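PDB 3AJX: 3-hexulose-6-phosphate synthase from Mycobacterium gastri, which is a TIM-barrel synthase of the HUMPS family that holds a magnesium ion in this model. Local coordinates for residues D59-D64 with L80-G85; V106-I111 with L126-V131. The protein carries 1 engineered substitution. All blocks are in the same frame, centred on the assembly; numbering follows the deposited sequence.

Contact 1: residues D59-D64 with L80-G85; sequences DMKTMD and LVTVLG. With MG (magnesium ion), chain F.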
# COMPACT_ATOMS: atom_id res chain seq x y z
N ASP A 59 -5.82 -0.12 -7.95
CA ASP A 59 -5.87 0.19 -6.52
C ASP A 59 -4.49 0.06 -5.88
O ASP A 59 -4.24 -0.83 -5.06
CB ASP A 59 -6.86 -0.73 -5.81
CG ASP A 59 -7.42 -0.12 -4.54
OD1 ASP A 59 -6.91 0.92 -4.10
OD2 ASP A 59 -8.38 -0.69 -3.98
N MET A 60 -3.59 0.97 -6.24
CA MET A 60 -2.23 0.98 -5.72
C MET A 60 -2.16 1.31 -4.23
O MET A 60 -1.30 0.80 -3.52
CB MET A 60 -1.39 2.00 -6.50
CG MET A 60 -1.25 1.74 -7.98
SD MET A 60 -0.19 0.32 -8.35
CE MET A 60 1.45 1.08 -8.29
N LYS A 61 -3.08 2.16 -3.78
CA LYS A 61 -3.10 2.61 -2.38
C LYS A 61 -1.72 3.15 -2.03
O LYS A 61 -1.16 2.84 -0.97
CB LYS A 61 -3.50 1.48 -1.43
CG LYS A 61 -5.00 1.22 -1.38
CD LYS A 61 -5.36 0.27 -0.24
CE LYS A 61 -6.86 0.03 -0.16
NZ LYS A 61 -7.38 -0.63 -1.39
N THR A 62 -1.18 3.96 -2.92
CA THR A 62 0.14 4.56 -2.74
C THR A 62 0.27 5.35 -1.44
O THR A 62 -0.61 6.15 -1.09
CB THR A 62 0.47 5.47 -3.92
OG1 THR A 62 0.44 4.69 -5.12
CG2 THR A 62 1.85 6.10 -3.75
N MET A 63 1.37 5.13 -0.73
CA MET A 63 1.61 5.82 0.53
C MET A 63 2.83 6.73 0.44
O MET A 63 2.99 7.65 1.23
CB MET A 63 1.80 4.80 1.65
CG MET A 63 1.96 5.40 3.04
SD MET A 63 0.51 6.33 3.58
CE MET A 63 1.24 7.35 4.86
N ASP A 64 3.70 6.46 -0.53
CA ASP A 64 4.91 7.25 -0.71
C ASP A 64 5.37 7.14 -2.17
O ASP A 64 4.99 6.20 -2.86
CB ASP A 64 6.00 6.76 0.24
CG ASP A 64 7.26 7.60 0.17
OD1 ASP A 64 7.16 8.84 0.07
OD2 ASP A 64 8.36 7.00 0.22
N LEU A 80 -7.06 5.14 -13.94
CA LEU A 80 -7.20 5.75 -12.62
C LEU A 80 -6.32 4.98 -11.64
O LEU A 80 -6.18 3.77 -11.75
CB LEU A 80 -8.65 5.69 -12.14
CG LEU A 80 -9.71 6.46 -12.94
CD1 LEU A 80 -11.10 6.06 -12.46
CD2 LEU A 80 -9.49 7.96 -12.78
N VAL A 81 -5.74 5.70 -10.68
CA VAL A 81 -4.90 5.08 -9.67
C VAL A 81 -5.26 5.66 -8.31
O VAL A 81 -5.66 6.82 -8.22
CB VAL A 81 -3.40 5.35 -9.93
CG1 VAL A 81 -2.99 4.80 -11.29
CG2 VAL A 81 -3.11 6.83 -9.84
N THR A 82 -5.14 4.84 -7.27
CA THR A 82 -5.45 5.32 -5.93
C THR A 82 -4.21 5.65 -5.13
O THR A 82 -3.18 5.00 -5.25
CB THR A 82 -6.26 4.29 -5.09
OG1 THR A 82 -5.55 3.05 -5.01
CG2 THR A 82 -7.61 4.06 -5.71
N VAL A 83 -4.34 6.70 -4.32
CA VAL A 83 -3.30 7.16 -3.42
C VAL A 83 -4.05 7.27 -2.10
O VAL A 83 -5.21 7.70 -2.09
CB VAL A 83 -2.76 8.55 -3.80
CG1 VAL A 83 -1.73 9.02 -2.78
CG2 VAL A 83 -2.16 8.50 -5.19
N LEU A 84 -3.43 6.88 -1.00
CA LEU A 84 -4.08 6.95 0.31
C LEU A 84 -4.23 8.38 0.81
O LEU A 84 -3.33 9.19 0.66
CB LEU A 84 -3.30 6.15 1.35
CG LEU A 84 -3.28 4.63 1.16
CD1 LEU A 84 -2.41 3.98 2.24
CD2 LEU A 84 -4.70 4.10 1.22
N GLY A 85 -5.39 8.68 1.40
CA GLY A 85 -5.60 10.00 1.94
C GLY A 85 -4.65 10.26 3.10
O GLY A 85 -4.41 11.41 3.47
MG MG F . -10.41 -0.71 -3.47
O HOH W 1 -0.96 5.39 -7.37
O HOH W 2 -10.18 -0.48 -1.47
O HOH W 3 -11.90 -0.46 -3.97
O HOH W 4 -9.99 1.40 -3.43
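T82 sits at the middle of this contact. With chi1 at 57°, OG1 stands in the crowded position between the backbone N and the carbonyl carbon, facing strand 55-62. There the hydroxyl does two jobs: it donates to D59 OD1 at 2.7 Å and accepts from K61 N at 2.9 Å. The carboxylate takes that proton on the anti lone pair of OD1 and gives its other oxygen, OD2, to the magnesium ion, 2.1 Å away. T82 thus probably helps to fix the rotation of the D59 carboxylate. K61 runs out alongside T82, extended until a bend at chi4 (63°) swings NZ back to a 2.8 Å salt bridge with D59 OD2. An ammonium so close probably helps keep D59 ionised. L84 crosses K61 obliquely, its CD2 resting on the lysine's CB and CG, while L84 CD1 lies 4.0 Å from M63 SD, these two side chains crossing at about a right angle. The backbones pair in parallel: T62 N reaches T82 O from above the carbonyl plane, and L84 N returns a straighter bond, 170° at the hydrogen, to T62 O. T62 points to the same face as V83, where OG1 bonds E69 of helix 66-75 and a water shared with T82 O. D59, near the C-terminal end of strand 55-62, shares the magnesium site with E30, at the end of the barrel where TIM-barrel active sites lie.

Contact 2: residues V106-I111 with L126-V131; sequences VVVDLI and LGAKFV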
# COMPACT_ATOMS: atom_id res chain seq x y z
N VAL A 106 -6.33 10.65 -10.57
CA VAL A 106 -6.04 10.09 -9.27
C VAL A 106 -7.29 10.06 -8.41
O VAL A 106 -8.07 11.01 -8.38
CB VAL A 106 -4.98 10.94 -8.52
CG1 VAL A 106 -4.88 10.48 -7.07
CG2 VAL A 106 -3.63 10.81 -9.20
N VAL A 107 -7.47 8.94 -7.72
CA VAL A 107 -8.58 8.77 -6.80
C VAL A 107 -7.93 8.64 -5.44
O VAL A 107 -7.04 7.81 -5.25
CB VAL A 107 -9.38 7.49 -7.11
CG1 VAL A 107 -10.42 7.24 -6.01
CG2 VAL A 107 -10.05 7.63 -8.47
N VAL A 108 -8.34 9.47 -4.49
CA VAL A 108 -7.76 9.36 -3.16
C VAL A 108 -8.65 8.45 -2.32
O VAL A 108 -9.83 8.73 -2.13
CB VAL A 108 -7.62 10.75 -2.50
CG1 VAL A 108 -7.12 10.60 -1.07
CG2 VAL A 108 -6.64 11.61 -3.31
N ASP A 109 -8.07 7.35 -1.85
CA ASP A 109 -8.78 6.37 -1.03
C ASP A 109 -8.73 6.84 0.42
O ASP A 109 -7.65 6.88 1.03
CB ASP A 109 -8.11 5.00 -1.17
CG ASP A 109 -8.92 3.89 -0.55
OD1 ASP A 109 -9.71 4.18 0.37
OD2 ASP A 109 -8.76 2.73 -0.97
N LEU A 110 -9.88 7.20 0.97
CA LEU A 110 -9.93 7.70 2.34
C LEU A 110 -10.08 6.61 3.40
O LEU A 110 -10.44 6.88 4.54
CB LEU A 110 -11.07 8.72 2.47
CG LEU A 110 -10.90 9.95 1.56
CD1 LEU A 110 -12.11 10.86 1.66
CD2 LEU A 110 -9.63 10.71 1.94
N ILE A 111 -9.77 5.37 3.02
CA ILE A 111 -9.85 4.26 3.96
C ILE A 111 -9.03 4.56 5.22
O ILE A 111 -7.91 5.09 5.13
CB ILE A 111 -9.34 2.95 3.30
CG1 ILE A 111 -9.50 1.77 4.26
CG2 ILE A 111 -7.88 3.10 2.90
CD1 ILE A 111 -9.24 0.41 3.62
N LEU A 126 -5.85 19.41 -3.96
CA LEU A 126 -4.57 18.96 -4.50
C LEU A 126 -4.71 18.38 -5.91
O LEU A 126 -3.71 18.08 -6.56
CB LEU A 126 -3.93 17.91 -3.58
CG LEU A 126 -3.54 18.35 -2.17
CD1 LEU A 126 -3.09 17.14 -1.37
CD2 LEU A 126 -2.43 19.39 -2.24
N GLY A 127 -5.95 18.21 -6.36
CA GLY A 127 -6.17 17.71 -7.71
C GLY A 127 -6.81 16.34 -7.90
O GLY A 127 -6.91 15.87 -9.03
N ALA A 128 -7.24 15.70 -6.82
CA ALA A 128 -7.87 14.39 -6.96
C ALA A 128 -9.14 14.51 -7.81
O ALA A 128 -9.87 15.49 -7.71
CB ALA A 128 -8.22 13.83 -5.58
N LYS A 129 -9.40 13.51 -8.67
CA LYS A 129 -10.60 13.52 -9.50
C LYS A 129 -11.79 13.32 -8.58
O LYS A 129 -12.78 14.06 -8.63
CB LYS A 129 -10.53 12.41 -10.55
CG LYS A 129 -9.40 12.58 -11.55
CD LYS A 129 -9.52 13.90 -12.31
CE LYS A 129 -8.38 14.11 -13.28
NZ LYS A 129 -8.47 15.44 -13.95
N PHE A 130 -11.71 12.29 -7.76
CA PHE A 130 -12.73 12.02 -6.77
C PHE A 130 -12.09 11.28 -5.61
O PHE A 130 -10.93 10.90 -5.68
CB PHE A 130 -13.94 11.24 -7.35
CG PHE A 130 -13.60 9.93 -8.01
CD1 PHE A 130 -13.21 9.88 -9.35
CD2 PHE A 130 -13.77 8.72 -7.33
CE1 PHE A 130 -13.01 8.67 -10.00
CE2 PHE A 130 -13.58 7.49 -7.97
CZ PHE A 130 -13.20 7.47 -9.31
N VAL A 131 -12.85 11.12 -4.54
CA VAL A 131 -12.33 10.42 -3.37
C VAL A 131 -13.19 9.20 -3.14
O VAL A 131 -14.35 9.16 -3.56
CB VAL A 131 -12.37 11.32 -2.11
CG1 VAL A 131 -11.48 12.53 -2.31
CG2 VAL A 131 -13.80 11.75 -1.83
O HOH W 5 -6.25 13.66 -10.73
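V107 and F130 lie on the same face of the sheet, and the valine sits over one face of the phenyl ring. V107 CG2 is 3.5 Å from the ring centroid and 22° off the normal, in a CH-pi contact displaced toward the CZ rim. F130 gets its ring there by taking the crowded first torsion (chi1 56°), with CG between backbone N and carbonyl carbon; V107 CG1 meanwhile touches the CE2 side. On the other face of the sheet, V108 CG2, anti to its own carbonyl carbon, meets A128 CB methyl to methyl at 3.5 Å. L110 reaches across, its CD1 against CB and CG2 of V131, the two side chains crossing obliquely, and V123 of helix 116-125 packs on both V108 and V131. Between these two layers the backbones join in parallel. K129 N points nearly along the C=O axis of V106, 2.8 Å from its oxygen, whereas V108 N meets F130 O in the carbonyl plane at 3.2 Å. G127 ends helix 116-125 in a Schellman motif with positive phi (114°), and a water links G127 O to V106 N. The chemistry is therefore divided: two direct backbone hydrogen bonds join the segments, and the side chains meet one another through apolar contacts alone, while D109 OD2 bonds H134 further along.

How the contacts relate
After strands 2-7 and 28-31 the chain runs along strand 55-62, passes through helix 66-75 and comes back as strand 80-84, where contact 1 closes the loop. Helix 89-102 then leads to strand 105-109, which opens contact 2; helix 116-125 and strand 130-134 complete it. The two loops follow in series, neither nested nor crossed, each a beta-alpha-beta unit. Contact 1 joins the third strand of the eight-stranded parallel barrel to the fourth, and contact 2 the fifth to the sixth. Strands 80-84 and 105-109 link the two pairs: V81 O lies 2.8 Å from V107 N, a probable hydrogen bond, and G85 packs on V108.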